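Local atomic coordinates of phenylacetic acid degradation-related protein (Ralstonia eutropha JMP134, PDB entry 2PIM), a protein that probably hydrolyses fatty acyl-CoA thioesters, as a hotdog-fold member of the PaaI-like thioesterase family that assembles from two copies of the chain. Residues Y7-R10 / M11-E15; T69-L72 / V73-T76; A31-E35 / A36-E40. All coordinates share one frame; numbering follows the deposited sequence.

Contact 1 (Y7-R10 / M11-E15); sequences YFSR and MLRGE
Selenomethionine Met11 lies one helical turn on from Tyr7 and runs along its ring. Its CB sits 4.2 Å above one ring face, displaced toward the rim, and rests on the carbonyl oxygen of Phe8. With CG swung opposite the backbone N (chi1 -174°), the chain leads outward, and CG comes within 4.0 Å of Tyr7 OH. The SE atom keeps that same distance from OH and looks obliquely at the ring, 5.2 Å from its centroid and 54° off the normal, a Met-aromatic contact. A bend at chi3 (87°) then turns CE away from that hydroxyl. Tyr7 OH is hydrogen-bonded to the carbonyl of Pro17, which fixes the outer end of the ring, while Pro52 of the second subunit packs on it. Tyr7 and Met11 both sit on the short N-terminal helix 7-12, which closes in a Schellman motif: Gly14, at positive phi, is the C' residue, Glu15 N bonds to Arg10 O at 2.8 Å, and Gly14 N turns back to Met11 O. The next pair round the helix is Phe8 and Leu12, where Leu12 CD1 approaches CE2 of the phenyl ring obliquely at 3.5 Å. Past the helix end, Arg13 folds back over the last turn. Its CG presses on Ser9 O at 3.3 Å, and its extended chain carries the guanidinium across the backbone so that Arg10 CA lies 4.0 Å above the centre of one face. Arg13 NH2 stops 3.5 Å from Arg10 CG, while Arg10 NH1 makes a long, weak ion pair with Asp79.

Contact 2 (T69-L72 / V73-T76); sequences TAML and VTAT
Thr74 leans back over the preceding turn, its CB 3.3 Å from Ala70 O and its hydroxyl bonded to that same oxygen. With OG1 placed beside its own backbone N (chi1 -59°), the side chain donates to Ala70 O at 2.7 Å. Thr74 N donates to Ala70 O as well, at 3.0 Å, and the two donors arrive from opposite faces of the carbonyl plane. This double grip on one carbonyl fixes the rotation of the threonine. Val73 uses its CG2 branch on the previous turn, setting the methyl 3.3 Å from Thr69 O, to which Val73 N is bonded almost straight (166°). Further along, Ala75 CB rests on Leu72 O at 3.3 Å. Thr76 repeats the double grip: its OG1 donates to Val73 O at 2.7 Å, in the carbonyl plane on a lone pair, and its N reaches the same oxygen. Leu72 packs on Ala105 and Leu107, and Val73 on Val117 and Cys135, all on the sheet. Threonine hydroxyls returned to carbonyls of the preceding turn are a familiar feature of helices, here near the C-terminal end of the long helix 58-75 that the curved antiparallel sheet wraps in the hotdog fold.

Contact 3 (A31-E35 / A36-E40); sequences AVDLE and AGSLE
A beta hairpin with a G1 bulge joins strand 28-33 to strand 38-45, and Asp33 is the residue where strand becomes turn. Gly37 and Ser38 both face it. Gly37 N reaches Asp33 O at 2.7 Å and Ser38 N reaches it at 2.9 Å, from opposite faces of the carbonyl plane, while Asp33 N returns a bond to Ser38 O. Gly37, at positive phi (78°), takes the first position, as is usual for a G1 bulge. The aspartate side chain also bonds across the turn: CG lies opposite the backbone N (chi1 -165°), which brings Asp33 OD1 to 3.2 Å from Ala36 N. That bond is nearly straight at the hydrogen, but the N-H meets the carboxylate from well above its plane. Ala36 CB packs against the same carboxylate, 3.5 Å from Asp33 CG. One residue further from the turn, Val32 and Leu39 form a non-hydrogen-bonded pair whose side chains lie side by side, with Val32 CG1 and Leu39 CD1 4.0 Å apart; Phe8 packs on both. On the other face, Ala31 CB and Glu40 CB meet at 3.8 Å, beside the bond from Glu40 N to Ala31 O. The Glu40 carboxylate leads away to salt bridges with Arg102 and Arg104. The hairpin therefore divides its chemistry by face, apolar contact on the Val32 and Leu39 side, with the carboxylates of Asp33 and Glu40 on the other, and the Asp33 carboxylate, bonded to an amide, probably keeps its negative charge.

Overall arrangement
Contacts 2 and 3 lie close together, with centres about 9 Å apart, where the end of helix 58-75 rests on the hairpin: Leu72 CD2 is 3.5 Å from Gly37 O, and Leu34 CD2 reaches Ala75 O at the same distance. Contact 1 lies further out, its centre about 13 Å from that of contact 2 and 15 Å from that of contact 3. Phe8 touches both, and Tyr7 adds a contact to Thr74. Phe8 CG packs 3.6 Å from Ala75 CA, and Phe8 CZ lies 3.8 Å from Leu39 CD1, close to Val32 as well. The N-terminal helix thus wedges one aromatic ring between the long helix and the hairpin of the hotdog fold.

Contact 1 (Y7-R10 / M11-E15)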
ATOM      1  N   TYR A   7     -23.945  -3.971   3.920  1.00 24.80           N
ATOM      2  CA  TYR A   7     -23.099  -4.907   3.201  1.00 26.44           C
ATOM      3  C   TYR A   7     -22.093  -5.543   4.168  1.00 25.60           C
ATOM      4  O   TYR A   7     -21.872  -6.737   4.134  1.00 26.58           O
ATOM      5  CB  TYR A   7     -22.338  -4.256   2.033  1.00 30.12           C
ATOM      6  CG  TYR A   7     -21.069  -5.030   1.661  1.00 28.37           C
ATOM      7  CD1 TYR A   7     -21.093  -6.064   0.710  1.00 34.20           C
ATOM      8  CD2 TYR A   7     -19.846  -4.742   2.294  1.00 44.02           C
ATOM      9  CE1 TYR A   7     -19.925  -6.784   0.392  1.00 33.53           C
ATOM     10  CE2 TYR A   7     -18.670  -5.446   1.985  1.00 39.71           C
ATOM     11  CZ  TYR A   7     -18.719  -6.463   1.042  1.00 40.39           C
ATOM     12  OH  TYR A   7     -17.548  -7.132   0.765  1.00 39.96           O
ATOM     13  N   PHE A   8     -21.474  -4.725   5.008  1.00 26.25           N
ATOM     14  CA  PHE A   8     -20.425  -5.184   5.935  1.00 24.97           C
ATOM     15  C   PHE A   8     -20.896  -6.323   6.866  1.00 26.11           C
ATOM     16  O   PHE A   8     -20.182  -7.310   7.065  1.00 25.41           O
ATOM     17  CB  PHE A   8     -19.970  -4.014   6.784  1.00 21.11           C
ATOM     18  CG  PHE A   8     -19.075  -4.397   7.908  1.00 16.71           C
ATOM     19  CD1 PHE A   8     -17.700  -4.462   7.723  1.00 22.02           C
ATOM     20  CD2 PHE A   8     -19.590  -4.662   9.161  1.00 19.72           C
ATOM     21  CE1 PHE A   8     -16.874  -4.823   8.749  1.00 18.72           C
ATOM     22  CE2 PHE A   8     -18.759  -5.015  10.201  1.00 21.83           C
ATOM     23  CZ  PHE A   8     -17.405  -5.082   9.999  1.00 19.75           C
ATOM     24  N   SER A   9     -22.071  -6.170   7.466  1.00 25.10           N
ATOM     25  CA  SER A   9     -22.524  -7.175   8.419  1.00 28.17           C
ATOM     26  C   SER A   9     -23.002  -8.438   7.702  1.00 28.92           C
ATOM     27  O   SER A   9     -22.890  -9.524   8.258  1.00 30.95           O
ATOM     28  CB  SER A   9     -23.583  -6.628   9.376  1.00 27.38           C
ATOM     29  OG  SER A   9     -24.689  -6.202   8.638  1.00 31.87           O
ATOM     30  N   ARG A  10     -23.501  -8.300   6.471  1.00 28.80           N
ATOM     31  CA  ARG A  10     -23.759  -9.460   5.606  1.00 29.06           C
ATOM     32  C   ARG A  10     -22.465 -10.228   5.346  1.00 29.46           C
ATOM     33  O   ARG A  10     -22.415 -11.450   5.439  1.00 29.54           O
ATOM     34  CB  ARG A  10     -24.393  -9.035   4.275  1.00 27.40           C
ATOM     35  CG  ARG A  10     -25.836  -8.616   4.402  1.00 27.49           C
ATOM     36  CD  ARG A  10     -26.513  -8.560   3.052  1.00 29.63           C
ATOM     37  NE  ARG A  10     -26.035  -7.441   2.239  1.00 30.05           N
ATOM     38  CZ  ARG A  10     -26.498  -6.194   2.326  1.00 27.93           C
ATOM     39  NH1 ARG A  10     -27.444  -5.880   3.201  1.00 28.32           N
ATOM     40  NH2 ARG A  10     -26.006  -5.248   1.540  1.00 25.40           N
HETATM   41  N   MSE A  11     -21.418  -9.496   5.015  1.00 32.07           N
HETATM   42  CA  MSE A  11     -20.101 -10.082   4.809  1.00 34.15           C
HETATM   43  C   MSE A  11     -19.593 -10.854   6.045  1.00 33.00           C
HETATM   44  O   MSE A  11     -19.030 -11.927   5.908  1.00 34.16           O
HETATM   45  CB  MSE A  11     -19.118  -8.984   4.420  1.00 33.62           C
HETATM   46  CG  MSE A  11     -17.742  -9.478   4.027  1.00 33.82           C
HETATM   47 SE   MSE A  11     -16.423  -8.138   4.421  0.75 44.27          SE
HETATM   48  CE  MSE A  11     -16.062  -8.653   6.293  1.00 47.91           C
ATOM     49  N   LEU A  12     -19.796 -10.310   7.239  1.00 33.40           N
ATOM     50  CA  LEU A  12     -19.346 -10.964   8.472  1.00 35.21           C
ATOM     51  C   LEU A  12     -19.999 -12.291   8.778  1.00 36.59           C
ATOM     52  O   LEU A  12     -19.397 -13.128   9.426  1.00 40.28           O
ATOM     53  CB  LEU A  12     -19.628 -10.093   9.688  1.00 35.60           C
ATOM     54  CG  LEU A  12     -18.710  -8.923   9.950  1.00 35.88           C
ATOM     55  CD1 LEU A  12     -19.134  -8.298  11.269  1.00 34.66           C
ATOM     56  CD2 LEU A  12     -17.280  -9.373   9.998  1.00 36.44           C
ATOM     57  N   ARG A  13     -21.240 -12.469   8.367  1.00 35.59           N
ATOM     58  CA  ARG A  13     -21.960 -13.699   8.674  1.00 35.69           C
ATOM     59  C   ARG A  13     -22.016 -14.617   7.450  1.00 35.49           C
ATOM     60  O   ARG A  13     -22.853 -15.512   7.368  1.00 38.13           O
ATOM     61  CB  ARG A  13     -23.354 -13.383   9.233  1.00 34.84           C
ATOM     62  CG  ARG A  13     -24.221 -12.553   8.325  1.00 35.25           C
ATOM     63  CD  ARG A  13     -25.601 -12.356   8.891  1.00 36.54           C
ATOM     64  NE  ARG A  13     -26.446 -11.623   7.946  1.00 37.56           N
ATOM     65  CZ  ARG A  13     -26.888 -10.371   8.107  1.00 38.90           C
ATOM     66  NH1 ARG A  13     -26.611  -9.655   9.200  1.00 34.62           N
ATOM     67  NH2 ARG A  13     -27.651  -9.834   7.159  1.00 41.74           N
ATOM     68  N   GLY A  14     -21.096 -14.399   6.513  1.00 35.48           N
ATOM     69  CA  GLY A  14     -20.952 -15.261   5.356  1.00 34.79           C
ATOM     70  C   GLY A  14     -22.003 -15.090   4.276  1.00 34.73           C
ATOM     71  O   GLY A  14     -22.083 -15.919   3.377  1.00 36.17           O
ATOM     72  N   GLU A  15     -22.809 -14.035   4.336  1.00 33.34           N
ATOM     73  CA  GLU A  15     -23.905 -13.887   3.371  1.00 34.72           C
ATOM     74  C   GLU A  15     -23.602 -12.904   2.250  1.00 34.03           C
ATOM     75  O   GLU A  15     -24.473 -12.572   1.437  1.00 31.64           O
ATOM     76  CB  GLU A  15     -25.211 -13.532   4.093  1.00 35.75           C
ATOM     77  CG  GLU A  15     -25.599 -14.521   5.202  1.00 40.18           C
ATOM     78  CD  GLU A  15     -25.969 -15.933   4.690  1.00 51.04           C
ATOM     79  OE1 GLU A  15     -25.673 -16.291   3.520  1.00 47.51           O
ATOM     80  OE2 GLU A  15     -26.594 -16.688   5.478  1.00 56.16           O
TER

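Contact 2 (T69-L72 / V73-T76)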
ATOM      1  N   THR A  69      -8.961   0.386   7.780  1.00 28.09           N
ATOM      2  CA  THR A  69      -9.555   1.713   7.871  1.00 25.20           C
ATOM      3  C   THR A  69     -10.835   1.822   7.019  1.00 24.93           C
ATOM      4  O   THR A  69     -11.878   2.231   7.500  1.00 22.13           O
ATOM      5  CB  THR A  69      -8.541   2.844   7.563  1.00 25.20           C
ATOM      6  OG1 THR A  69      -8.003   2.732   6.226  1.00 24.08           O
ATOM      7  CG2 THR A  69      -7.414   2.833   8.585  1.00 29.99           C
ATOM      8  N   ALA A  70     -10.757   1.373   5.779  1.00 29.08           N
ATOM      9  CA  ALA A  70     -11.938   1.293   4.890  1.00 26.21           C
ATOM     10  C   ALA A  70     -13.015   0.338   5.365  1.00 28.42           C
ATOM     11  O   ALA A  70     -14.240   0.542   5.099  1.00 30.54           O
ATOM     12  CB  ALA A  70     -11.473   0.914   3.480  1.00 27.70           C
HETATM   13  N   MSE A  71     -12.592  -0.734   6.037  1.00 29.89           N
HETATM   14  CA  MSE A  71     -13.564  -1.683   6.624  1.00 27.85           C
HETATM   15  C   MSE A  71     -14.348  -1.010   7.737  1.00 25.61           C
HETATM   16  O   MSE A  71     -15.604  -1.091   7.813  1.00 21.16           O
HETATM   17  CB  MSE A  71     -12.888  -2.955   7.179  1.00 29.73           C
HETATM   18  CG  MSE A  71     -12.657  -4.107   6.174  1.00 38.91           C
HETATM   19 SE   MSE A  71     -14.251  -4.571   5.103  0.75 38.20          SE
HETATM   20  CE  MSE A  71     -13.955  -3.334   3.504  1.00 38.12           C
ATOM     21  N   LEU A  72     -13.617  -0.347   8.615  1.00 24.53           N
ATOM     22  CA  LEU A  72     -14.274   0.385   9.709  1.00 25.71           C
ATOM     23  C   LEU A  72     -15.316   1.403   9.152  1.00 24.23           C
ATOM     24  O   LEU A  72     -16.473   1.412   9.570  1.00 26.69           O
ATOM     25  CB  LEU A  72     -13.239   1.045  10.614  1.00 22.07           C
ATOM     26  CG  LEU A  72     -13.880   2.002  11.636  1.00 26.35           C
ATOM     27  CD1 LEU A  72     -15.003   1.361  12.440  1.00 21.42           C
ATOM     28  CD2 LEU A  72     -12.799   2.516  12.517  1.00 24.08           C
ATOM     29  N   VAL A  73     -14.912   2.193   8.157  1.00 24.60           N
ATOM     30  CA  VAL A  73     -15.820   3.170   7.563  1.00 25.61           C
ATOM     31  C   VAL A  73     -17.033   2.490   7.009  1.00 25.86           C
ATOM     32  O   VAL A  73     -18.144   2.929   7.271  1.00 26.00           O
ATOM     33  CB  VAL A  73     -15.175   4.020   6.448  1.00 26.64           C
ATOM     34  CG1 VAL A  73     -16.191   4.978   5.854  1.00 29.72           C
ATOM     35  CG2 VAL A  73     -13.982   4.779   6.994  1.00 27.62           C
ATOM     36  N   THR A  74     -16.818   1.409   6.253  1.00 27.68           N
ATOM     37  CA  THR A  74     -17.924   0.627   5.633  1.00 25.12           C
ATOM     38  C   THR A  74     -18.897   0.070   6.649  1.00 23.47           C
ATOM     39  O   THR A  74     -20.132   0.120   6.463  1.00 23.68           O
ATOM     40  CB  THR A  74     -17.335  -0.501   4.735  1.00 25.57           C
ATOM     41  OG1 THR A  74     -16.523   0.118   3.741  1.00 24.21           O
ATOM     42  CG2 THR A  74     -18.415  -1.298   4.029  1.00 27.79           C
ATOM     43  N   ALA A  75     -18.354  -0.453   7.738  1.00 21.76           N
ATOM     44  CA  ALA A  75     -19.180  -0.912   8.853  1.00 24.40           C
ATOM     45  C   ALA A  75     -20.230   0.095   9.327  1.00 24.26           C
ATOM     46  O   ALA A  75     -21.294  -0.316   9.794  1.00 27.83           O
ATOM     47  CB  ALA A  75     -18.309  -1.322  10.008  1.00 25.15           C
ATOM     48  N   THR A  76     -19.931   1.397   9.218  1.00 25.59           N
ATOM     49  CA  THR A  76     -20.843   2.462   9.672  1.00 26.65           C
ATOM     50  C   THR A  76     -21.897   2.874   8.625  1.00 27.18           C
ATOM     51  O   THR A  76     -22.827   3.590   8.954  1.00 26.76           O
ATOM     52  CB  THR A  76     -20.091   3.740  10.196  1.00 24.74           C
ATOM     53  OG1 THR A  76     -19.479   4.467   9.115  1.00 28.84           O
ATOM     54  CG2 THR A  76     -19.040   3.371  11.183  1.00 31.82           C
TER

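Contact 3 (A31-E35 / A36-E40)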
ATOM      1  N   ALA A  31     -12.887  -7.897  15.611  1.00 26.70           N
ATOM      2  CA  ALA A  31     -13.649  -7.084  16.555  1.00 25.79           C
ATOM      3  C   ALA A  31     -14.208  -5.863  15.882  1.00 27.29           C
ATOM      4  O   ALA A  31     -13.572  -5.293  14.991  1.00 28.14           O
ATOM      5  CB  ALA A  31     -12.773  -6.664  17.731  1.00 25.63           C
ATOM      6  N   VAL A  32     -15.419  -5.487  16.272  1.00 27.38           N
ATOM      7  CA  VAL A  32     -16.023  -4.239  15.808  1.00 27.71           C
ATOM      8  C   VAL A  32     -16.753  -3.594  16.963  1.00 28.22           C
ATOM      9  O   VAL A  32     -17.343  -4.273  17.796  1.00 30.66           O
ATOM     10  CB  VAL A  32     -17.058  -4.430  14.673  1.00 28.68           C
ATOM     11  CG1 VAL A  32     -17.161  -3.151  13.845  1.00 28.96           C
ATOM     12  CG2 VAL A  32     -16.696  -5.582  13.782  1.00 32.15           C
ATOM     13  N   ASP A  33     -16.707  -2.277  17.016  1.00 28.27           N
ATOM     14  CA  ASP A  33     -17.445  -1.533  18.014  1.00 27.08           C
ATOM     15  C   ASP A  33     -17.895  -0.262  17.330  1.00 26.83           C
ATOM     16  O   ASP A  33     -17.133   0.687  17.181  1.00 24.49           O
ATOM     17  CB  ASP A  33     -16.546  -1.243  19.211  1.00 29.42           C
ATOM     18  CG  ASP A  33     -17.317  -0.800  20.457  1.00 30.47           C
ATOM     19  OD1 ASP A  33     -18.420  -0.209  20.372  1.00 32.20           O
ATOM     20  OD2 ASP A  33     -16.768  -1.025  21.549  1.00 36.23           O
ATOM     21  N   LEU A  34     -19.143  -0.261  16.888  1.00 28.83           N
ATOM     22  CA  LEU A  34     -19.659   0.846  16.103  1.00 31.17           C
ATOM     23  C   LEU A  34     -19.925   2.082  16.937  1.00 32.11           C
ATOM     24  O   LEU A  34     -19.884   3.176  16.401  1.00 33.49           O
ATOM     25  CB  LEU A  34     -20.913   0.414  15.344  1.00 33.35           C
ATOM     26  CG  LEU A  34     -20.574  -0.580  14.226  1.00 34.03           C
ATOM     27  CD1 LEU A  34     -21.794  -1.405  13.870  1.00 44.81           C
ATOM     28  CD2 LEU A  34     -20.045   0.142  13.037  1.00 36.07           C
ATOM     29  N   GLU A  35     -20.167   1.918  18.238  1.00 31.46           N
ATOM     30  CA  GLU A  35     -20.370   3.056  19.134  1.00 31.41           C
ATOM     31  C   GLU A  35     -19.036   3.704  19.523  1.00 29.20           C
ATOM     32  O   GLU A  35     -18.924   4.928  19.532  1.00 30.76           O
ATOM     33  CB  GLU A  35     -21.139   2.633  20.381  1.00 31.10           C
ATOM     34  CG  GLU A  35     -21.953   3.780  20.977  1.00 38.22           C
ATOM     35  CD  GLU A  35     -22.671   3.397  22.251  1.00 38.11           C
ATOM     36  OE1 GLU A  35     -22.781   2.177  22.540  1.00 51.12           O
ATOM     37  OE2 GLU A  35     -23.133   4.314  22.969  1.00 51.80           O
ATOM     38  N   ALA A  36     -18.036   2.889  19.836  1.00 26.71           N
ATOM     39  CA  ALA A  36     -16.669   3.375  20.046  1.00 26.80           C
ATOM     40  C   ALA A  36     -16.018   3.819  18.741  1.00 27.93           C
ATOM     41  O   ALA A  36     -15.120   4.639  18.765  1.00 31.06           O
ATOM     42  CB  ALA A  36     -15.816   2.321  20.674  1.00 27.70           C
ATOM     43  N   GLY A  37     -16.453   3.261  17.611  1.00 26.12           N
ATOM     44  CA  GLY A  37     -15.935   3.634  16.308  1.00 24.78           C
ATOM     45  C   GLY A  37     -14.598   2.986  16.094  1.00 24.93           C
ATOM     46  O   GLY A  37     -13.654   3.647  15.735  1.00 24.11           O
ATOM     47  N   SER A  38     -14.524   1.674  16.315  1.00 25.36           N
ATOM     48  CA  SER A  38     -13.261   0.953  16.238  1.00 25.88           C
ATOM     49  C   SER A  38     -13.487  -0.396  15.575  1.00 26.15           C
ATOM     50  O   SER A  38     -14.612  -0.879  15.480  1.00 22.93           O
ATOM     51  CB  SER A  38     -12.668   0.766  17.631  1.00 28.28           C
ATOM     52  OG  SER A  38     -13.433  -0.141  18.434  1.00 31.93           O
ATOM     53  N   LEU A  39     -12.406  -0.980  15.088  1.00 26.53           N
ATOM     54  CA  LEU A  39     -12.458  -2.239  14.396  1.00 27.27           C
ATOM     55  C   LEU A  39     -11.062  -2.848  14.466  1.00 27.97           C
ATOM     56  O   LEU A  39     -10.086  -2.146  14.509  1.00 22.20           O
ATOM     57  CB  LEU A  39     -12.903  -2.047  12.941  1.00 29.52           C
ATOM     58  CG  LEU A  39     -13.039  -3.309  12.067  1.00 26.91           C
ATOM     59  CD1 LEU A  39     -14.259  -3.266  11.162  1.00 32.84           C
ATOM     60  CD2 LEU A  39     -11.805  -3.504  11.244  1.00 27.33           C
ATOM     61  N   GLU A  40     -10.999  -4.172  14.476  1.00 28.12           N
ATOM     62  CA  GLU A  40      -9.749  -4.891  14.577  1.00 30.37           C
ATOM     63  C   GLU A  40      -9.777  -6.015  13.532  1.00 27.75           C
ATOM     64  O   GLU A  40     -10.815  -6.639  13.333  1.00 24.00           O
ATOM     65  CB  GLU A  40      -9.657  -5.440  15.984  1.00 32.87           C
ATOM     66  CG  GLU A  40      -8.283  -5.783  16.490  1.00 44.02           C
ATOM     67  CD  GLU A  40      -8.174  -5.665  18.041  1.00 36.23           C
ATOM     68  OE1 GLU A  40      -8.036  -4.556  18.604  1.00 43.54           O
ATOM     69  OE2 GLU A  40      -8.234  -6.704  18.698  1.00 58.67           O
TER